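Local coordinates for protein malate synthase (Haloferax volcanii, PDB 3OYZ) that catalyses the magnesium-dependent Claisen condensation of acetyl-CoA with glyoxylate and hydrolysis of the malyl-CoA intermediate, giving malate and CoA in the glyoxylate cycle, at residues M85-D90 with K131-F136; H117-P122 with E135-V140. One frame throughout, in Å; residues are numbered along the deposited sequence.

Contact 1. Residues M85-D90 with K131-F136; sequences MVWHRD and KKADEF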
loop_
_atom_site.group_PDB
_atom_site.type_symbol
_atom_site.label_atom_id
_atom_site.label_comp_id
_atom_site.label_asym_id
_atom_site.label_seq_id
_atom_site.Cartn_x
_atom_site.Cartn_y
_atom_site.Cartn_z
ATOM N N MET A 85 -21.421 -11.963 -16.006
ATOM C CA MET A 85 -22.468 -12.778 -15.421
ATOM C C MET A 85 -22.683 -12.380 -13.955
ATOM O O MET A 85 -21.812 -11.761 -13.301
ATOM C CB MET A 85 -22.040 -14.255 -15.523
ATOM C CG MET A 85 -21.655 -14.577 -16.954
ATOM S SD MET A 85 -23.153 -14.943 -17.984
ATOM C CE MET A 85 -23.493 -13.296 -18.575
ATOM N N VAL A 86 -23.769 -12.858 -13.365
ATOM C CA VAL A 86 -23.894 -12.589 -11.925
ATOM C C VAL A 86 -23.035 -13.591 -11.127
ATOM O O VAL A 86 -22.736 -14.661 -11.653
ATOM C CB VAL A 86 -25.342 -12.618 -11.389
ATOM C CG1 VAL A 86 -26.148 -11.478 -12.037
ATOM C CG2 VAL A 86 -26.017 -13.963 -11.690
ATOM N N TRP A 87 -22.584 -13.191 -9.948
ATOM C CA TRP A 87 -21.817 -14.087 -9.042
ATOM C C TRP A 87 -21.767 -13.458 -7.667
ATOM O O TRP A 87 -21.848 -12.240 -7.478
ATOM C CB TRP A 87 -20.383 -14.297 -9.574
ATOM C CG TRP A 87 -19.511 -15.262 -8.790
ATOM C CD1 TRP A 87 -18.681 -14.964 -7.710
ATOM C CD2 TRP A 87 -19.390 -16.675 -9.030
ATOM N NE1 TRP A 87 -18.055 -16.132 -7.295
ATOM C CE2 TRP A 87 -18.442 -17.171 -8.098
ATOM C CE3 TRP A 87 -19.956 -17.546 -9.972
ATOM C CZ2 TRP A 87 -18.071 -18.513 -8.059
ATOM C CZ3 TRP A 87 -19.593 -18.897 -9.954
ATOM C CH2 TRP A 87 -18.747 -19.368 -8.911
ATOM N N HIS A 88 -21.642 -14.270 -6.622
ATOM C CA HIS A 88 -21.256 -13.596 -5.398
ATOM C C HIS A 88 -20.655 -14.684 -4.498
ATOM O O HIS A 88 -21.221 -15.760 -4.313
ATOM C CB HIS A 88 -22.445 -12.935 -4.658
ATOM C CG HIS A 88 -22.042 -11.897 -3.662
ATOM N ND1 HIS A 88 -21.427 -12.223 -2.463
ATOM C CD2 HIS A 88 -22.224 -10.547 -3.652
ATOM C CE1 HIS A 88 -21.229 -11.111 -1.769
ATOM N NE2 HIS A 88 -21.726 -10.093 -2.450
ATOM N N ARG A 89 -19.535 -14.344 -3.883
ATOM C CA ARG A 89 -18.849 -15.218 -2.930
ATOM C C ARG A 89 -19.739 -15.712 -1.766
ATOM O O ARG A 89 -19.437 -16.792 -1.219
ATOM C CB ARG A 89 -17.608 -14.467 -2.345
ATOM C CG ARG A 89 -17.891 -13.230 -1.445
ATOM C CD ARG A 89 -16.660 -12.295 -1.238
ATOM N NE ARG A 89 -17.061 -11.025 -0.651
ATOM C CZ ARG A 89 -17.552 -10.027 -1.383
ATOM N NH1 ARG A 89 -17.621 -10.118 -2.728
ATOM N NH2 ARG A 89 -17.909 -8.918 -0.784
ATOM N N ASP A 90 -20.723 -14.921 -1.325
ATOM C CA ASP A 90 -21.564 -15.292 -0.203
ATOM C C ASP A 90 -22.977 -15.765 -0.629
ATOM O O ASP A 90 -23.787 -16.050 0.241
ATOM C CB ASP A 90 -21.755 -14.115 0.764
ATOM C CG ASP A 90 -20.421 -13.590 1.330
ATOM O OD1 ASP A 90 -19.565 -14.412 1.687
ATOM O OD2 ASP A 90 -20.245 -12.373 1.485
ATOM N N LYS A 131 -11.787 -20.639 -7.497
ATOM C CA LYS A 131 -11.696 -21.984 -8.061
ATOM C C LYS A 131 -13.166 -22.399 -8.330
ATOM O O LYS A 131 -13.400 -23.242 -9.180
ATOM C CB LYS A 131 -11.117 -22.935 -6.998
ATOM C CG LYS A 131 -9.598 -22.599 -6.821
ATOM C CD LYS A 131 -8.953 -23.513 -5.717
ATOM C CE LYS A 131 -7.477 -23.042 -5.480
ATOM N NZ LYS A 131 -7.116 -23.657 -4.151
ATOM N N LYS A 132 -14.131 -21.970 -7.534
ATOM C CA LYS A 132 -15.556 -22.430 -7.844
ATOM C C LYS A 132 -15.994 -21.862 -9.221
ATOM O O LYS A 132 -16.630 -22.566 -9.983
ATOM C CB LYS A 132 -16.522 -21.827 -6.820
ATOM C CG LYS A 132 -16.326 -22.482 -5.426
ATOM C CD LYS A 132 -17.133 -21.726 -4.371
ATOM C CE LYS A 132 -16.847 -22.399 -2.997
ATOM N NZ LYS A 132 -17.610 -21.678 -1.905
ATOM N N ALA A 133 -15.649 -20.618 -9.544
ATOM C CA ALA A 133 -16.068 -20.073 -10.836
ATOM C C ALA A 133 -15.285 -20.861 -11.901
ATOM O O ALA A 133 -15.870 -21.336 -12.909
ATOM C CB ALA A 133 -15.776 -18.558 -10.906
ATOM N N ASP A 134 -13.963 -21.003 -11.738
ATOM C CA ASP A 134 -13.189 -21.823 -12.643
ATOM C C ASP A 134 -13.781 -23.186 -12.971
ATOM O O ASP A 134 -13.772 -23.657 -14.147
ATOM C CB ASP A 134 -11.738 -22.019 -12.161
ATOM C CG ASP A 134 -10.991 -23.002 -13.013
ATOM O OD1 ASP A 134 -10.675 -22.647 -14.167
ATOM O OD2 ASP A 134 -10.649 -24.130 -12.593
ATOM N N GLU A 135 -14.290 -23.844 -11.945
ATOM C CA GLU A 135 -14.890 -25.150 -12.196
ATOM C C GLU A 135 -16.159 -25.013 -13.106
ATOM O O GLU A 135 -16.325 -25.845 -13.960
ATOM C CB GLU A 135 -15.242 -25.810 -10.890
ATOM C CG GLU A 135 -16.008 -27.120 -11.057
ATOM C CD GLU A 135 -15.255 -28.191 -11.844
ATOM O OE1 GLU A 135 -14.049 -28.146 -12.144
ATOM O OE2 GLU A 135 -15.925 -29.207 -12.088
ATOM N N PHE A 136 -16.996 -24.022 -12.886
ATOM C CA PHE A 136 -18.110 -23.757 -13.816
ATOM C C PHE A 136 -17.673 -23.469 -15.241
ATOM O O PHE A 136 -18.295 -23.965 -16.183
ATOM C CB PHE A 136 -18.997 -22.655 -13.269
ATOM C CG PHE A 136 -19.772 -23.087 -12.074
ATOM C CD1 PHE A 136 -20.500 -24.275 -12.112
ATOM C CD2 PHE A 136 -19.873 -22.276 -10.948
ATOM C CE1 PHE A 136 -21.318 -24.638 -11.025
ATOM C CE2 PHE A 136 -20.675 -22.647 -9.840
ATOM C CZ PHE A 136 -21.374 -23.837 -9.889
HETATM O O HOH W 1 -17.767 -18.763 -2.263
#
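Trp87, reaching out from the loop that follows strand 80-81, lays its indole against Ala133 on helix 127-143 and shows how one large ring can join a loop to a helix. The apolar part comes first. The Ala133 methyl sits over one face of the six-membered ring, with CB 3.8 Å from its centroid and 20° off the ring normal, a CH-pi contact displaced toward the rim. The outer corner of the indole meets the helix backbone itself, Trp87 CH2 standing 3.4 Å from Ala133 CA. This reach depends on the first torsion, which turns CG away from the backbone N (chi1 -176°) and sends the indole across to the helix.

The aromatic part is a meeting of two rims. Trp87 CZ3 lies 3.5 Å from Phe136 CD2, each ring bringing its edge to the other, with the planes at 76° and neither ring over the other's face. Phe136 is also stacked with Phe99 of helix 92-105. Further along the rim, Lys132 CB comes in near the ring plane, 3.9 Å from Trp87 CZ2.

The polar part is indirect. Beyond CG the Lys132 chain runs extended, carrying its ammonium away from the indole to a water; that water accepts from Lys132 NZ at 2.9 Å and donates to Arg89 O at 2.8 Å. The indole nitrogen turns to the same helix, Trp87 NE1 hydrogen-bonding to Asp129 OD2. Within the loop, Asp90 N donates to His88 ND1 over 3.0 Å, nearly straight and in the imidazole plane.

The chemistry thus implies a largely apolar seam, with the indole N-H satisfied by a carboxylate of the helix and the lysine charge kept at the solvated margin.

Contact 2. Residues H117-P122 with E135-V140; sequences HGFVIP and EFFTIV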
loop_
_atom_site.group_PDB
_atom_site.type_symbol
_atom_site.label_atom_id
_atom_site.label_comp_id
_atom_site.label_asym_id
_atom_site.label_seq_id
_atom_site.Cartn_x
_atom_site.Cartn_y
_atom_site.Cartn_z
ATOM N N HIS A 117 -14.922 -14.274 -26.172
ATOM C CA HIS A 117 -13.606 -14.712 -25.774
ATOM C C HIS A 117 -13.582 -15.174 -24.291
ATOM O O HIS A 117 -12.568 -15.766 -23.902
ATOM C CB HIS A 117 -12.625 -13.552 -25.883
ATOM C CG HIS A 117 -11.902 -13.480 -27.199
ATOM N ND1 HIS A 117 -12.524 -13.080 -28.368
ATOM C CD2 HIS A 117 -10.600 -13.666 -27.508
ATOM C CE1 HIS A 117 -11.645 -13.078 -29.356
ATOM N NE2 HIS A 117 -10.467 -13.423 -28.857
ATOM N N GLY A 118 -14.561 -14.779 -23.479
ATOM C CA GLY A 118 -14.587 -15.222 -22.056
ATOM C C GLY A 118 -15.665 -14.491 -21.299
ATOM O O GLY A 118 -16.604 -13.911 -21.902
ATOM N N PHE A 119 -15.660 -14.599 -19.964
ATOM C CA PHE A 119 -16.724 -14.017 -19.176
ATOM C C PHE A 119 -16.042 -13.302 -17.995
ATOM O O PHE A 119 -14.895 -13.639 -17.634
ATOM C CB PHE A 119 -17.698 -15.078 -18.657
ATOM C CG PHE A 119 -18.625 -15.677 -19.723
ATOM C CD1 PHE A 119 -19.812 -15.044 -20.010
ATOM C CD2 PHE A 119 -18.269 -16.818 -20.444
ATOM C CE1 PHE A 119 -20.637 -15.519 -21.037
ATOM C CE2 PHE A 119 -19.111 -17.354 -21.403
ATOM C CZ PHE A 119 -20.286 -16.639 -21.728
ATOM N N VAL A 120 -16.760 -12.355 -17.411
ATOM C CA VAL A 120 -16.272 -11.515 -16.346
ATOM C C VAL A 120 -17.154 -11.898 -15.152
ATOM O O VAL A 120 -18.397 -11.995 -15.268
ATOM C CB VAL A 120 -16.426 -10.018 -16.665
ATOM C CG1 VAL A 120 -16.138 -9.178 -15.401
ATOM C CG2 VAL A 120 -15.627 -9.571 -17.924
ATOM N N ILE A 121 -16.480 -12.212 -14.031
ATOM C CA ILE A 121 -17.076 -12.636 -12.770
ATOM C C ILE A 121 -16.868 -11.605 -11.668
ATOM O O ILE A 121 -15.732 -11.300 -11.205
ATOM C CB ILE A 121 -16.498 -14.062 -12.352
ATOM C CG1 ILE A 121 -16.501 -15.030 -13.540
ATOM C CG2 ILE A 121 -17.151 -14.693 -11.090
ATOM C CD1 ILE A 121 -17.919 -15.345 -14.169
ATOM N N PRO A 122 -18.009 -11.110 -11.180
ATOM C CA PRO A 122 -17.969 -10.095 -10.184
ATOM C C PRO A 122 -17.973 -10.736 -8.782
ATOM O O PRO A 122 -18.274 -11.895 -8.601
ATOM C CB PRO A 122 -19.303 -9.382 -10.405
ATOM C CG PRO A 122 -20.244 -10.577 -10.652
ATOM C CD PRO A 122 -19.396 -11.346 -11.660
ATOM N N GLU A 135 -14.290 -23.844 -11.945
ATOM C CA GLU A 135 -14.890 -25.150 -12.196
ATOM C C GLU A 135 -16.159 -25.013 -13.106
ATOM O O GLU A 135 -16.325 -25.845 -13.960
ATOM C CB GLU A 135 -15.242 -25.810 -10.890
ATOM C CG GLU A 135 -16.008 -27.120 -11.057
ATOM C CD GLU A 135 -15.255 -28.191 -11.844
ATOM O OE1 GLU A 135 -14.049 -28.146 -12.144
ATOM O OE2 GLU A 135 -15.925 -29.207 -12.088
ATOM N N PHE A 136 -16.996 -24.022 -12.886
ATOM C CA PHE A 136 -18.110 -23.757 -13.816
ATOM C C PHE A 136 -17.673 -23.469 -15.241
ATOM O O PHE A 136 -18.295 -23.965 -16.183
ATOM C CB PHE A 136 -18.997 -22.655 -13.269
ATOM C CG PHE A 136 -19.772 -23.087 -12.074
ATOM C CD1 PHE A 136 -20.500 -24.275 -12.112
ATOM C CD2 PHE A 136 -19.873 -22.276 -10.948
ATOM C CE1 PHE A 136 -21.318 -24.638 -11.025
ATOM C CE2 PHE A 136 -20.675 -22.647 -9.840
ATOM C CZ PHE A 136 -21.374 -23.837 -9.889
ATOM N N PHE A 137 -16.585 -22.727 -15.444
ATOM C CA PHE A 137 -16.078 -22.505 -16.787
ATOM C C PHE A 137 -15.710 -23.853 -17.406
ATOM O O PHE A 137 -16.011 -24.127 -18.609
ATOM C CB PHE A 137 -14.795 -21.623 -16.824
ATOM C CG PHE A 137 -15.015 -20.164 -16.769
ATOM C CD1 PHE A 137 -14.857 -19.383 -17.925
ATOM C CD2 PHE A 137 -15.413 -19.554 -15.580
ATOM C CE1 PHE A 137 -15.085 -18.032 -17.846
ATOM C CE2 PHE A 137 -15.644 -18.221 -15.482
ATOM C CZ PHE A 137 -15.455 -17.424 -16.635
ATOM N N THR A 138 -14.985 -24.690 -16.651
ATOM C CA THR A 138 -14.587 -25.994 -17.158
ATOM C C THR A 138 -15.840 -26.844 -17.530
ATOM O O THR A 138 -15.857 -27.531 -18.562
ATOM C CB THR A 138 -13.710 -26.710 -16.093
ATOM O OG1 THR A 138 -12.537 -25.899 -15.920
ATOM C CG2 THR A 138 -13.252 -28.061 -16.653
ATOM N N ILE A 139 -16.802 -26.887 -16.637
ATOM C CA ILE A 139 -18.044 -27.646 -16.961
ATOM C C ILE A 139 -18.736 -27.122 -18.244
ATOM O O ILE A 139 -19.052 -27.943 -19.103
ATOM C CB ILE A 139 -18.978 -27.652 -15.768
ATOM C CG1 ILE A 139 -18.438 -28.679 -14.725
ATOM C CG2 ILE A 139 -20.429 -28.059 -16.163
ATOM C CD1 ILE A 139 -19.036 -28.409 -13.345
ATOM N N VAL A 140 -18.964 -25.819 -18.362
ATOM C CA VAL A 140 -19.497 -25.193 -19.588
ATOM C C VAL A 140 -18.761 -25.596 -20.835
ATOM O O VAL A 140 -19.423 -26.047 -21.803
ATOM C CB VAL A 140 -19.539 -23.657 -19.446
ATOM C CG1 VAL A 140 -19.727 -23.019 -20.809
ATOM C CG2 VAL A 140 -20.561 -23.270 -18.410
#
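Between residues 117-122 and 135-140 the backbones come nearest at Phe119 and Phe137, whose CA atoms are 8.8 Å apart, and one aromatic ring spans the gap between them. Phe137 leaves the helix with CG anti to its carbonyl carbon (chi1 -82°), and the outer end of its ring comes up to the strand between two alternate residues, Phe119 and Ile121, whose CB atoms both point toward the helix. Its CZ lies 3.8 Å from Phe119 CB, meeting the root of that side chain obliquely.

Strand 118-121, helix 127-143 and strand 152-157 form one beta-alpha-beta unit of the TIM barrel, and Phe137 lies in the layer between strand and helix. Met153 of strand 152-157 also touches its ring, extending the packing to the next strand.

Ile121 comes at the ring from the opposite direction. Its CG1 sits in the ring plane, at the edge, 3.8 Å from Phe137 CE2, and its CD1 follows at 3.9 Å from the same Phe137 CE2. Val120, between the two, points away from the helix, in line with the alternation of a strand, and packs on Ser154 and Ile156. Met102 and Ile105 of helix 92-105 adjoin the Phe119 side chain.

Overall arrangement
Contacts 1 and 2, with centres 8 Å apart, show how neighbouring elements of a barrel share one helix: both end on 127-143, and their helical segments overlap at Glu135 and Phe136, though Phe136 makes its contact in the first alone. Their other segments also meet. Met85 N probably donates a hydrogen bond to Val120 O at 3.1 Å, and Trp87 CG packs on Ile121 CG2 at 3.3 Å, placing the indole beside the strand as well as the helix. The side chains of Trp87 and Ile121 are each about 8 Å from that of the magnesium ligand Glu158, and about 11 Å from the bound pyruvate, near the site without being among the residues that bind metal or pyruvate.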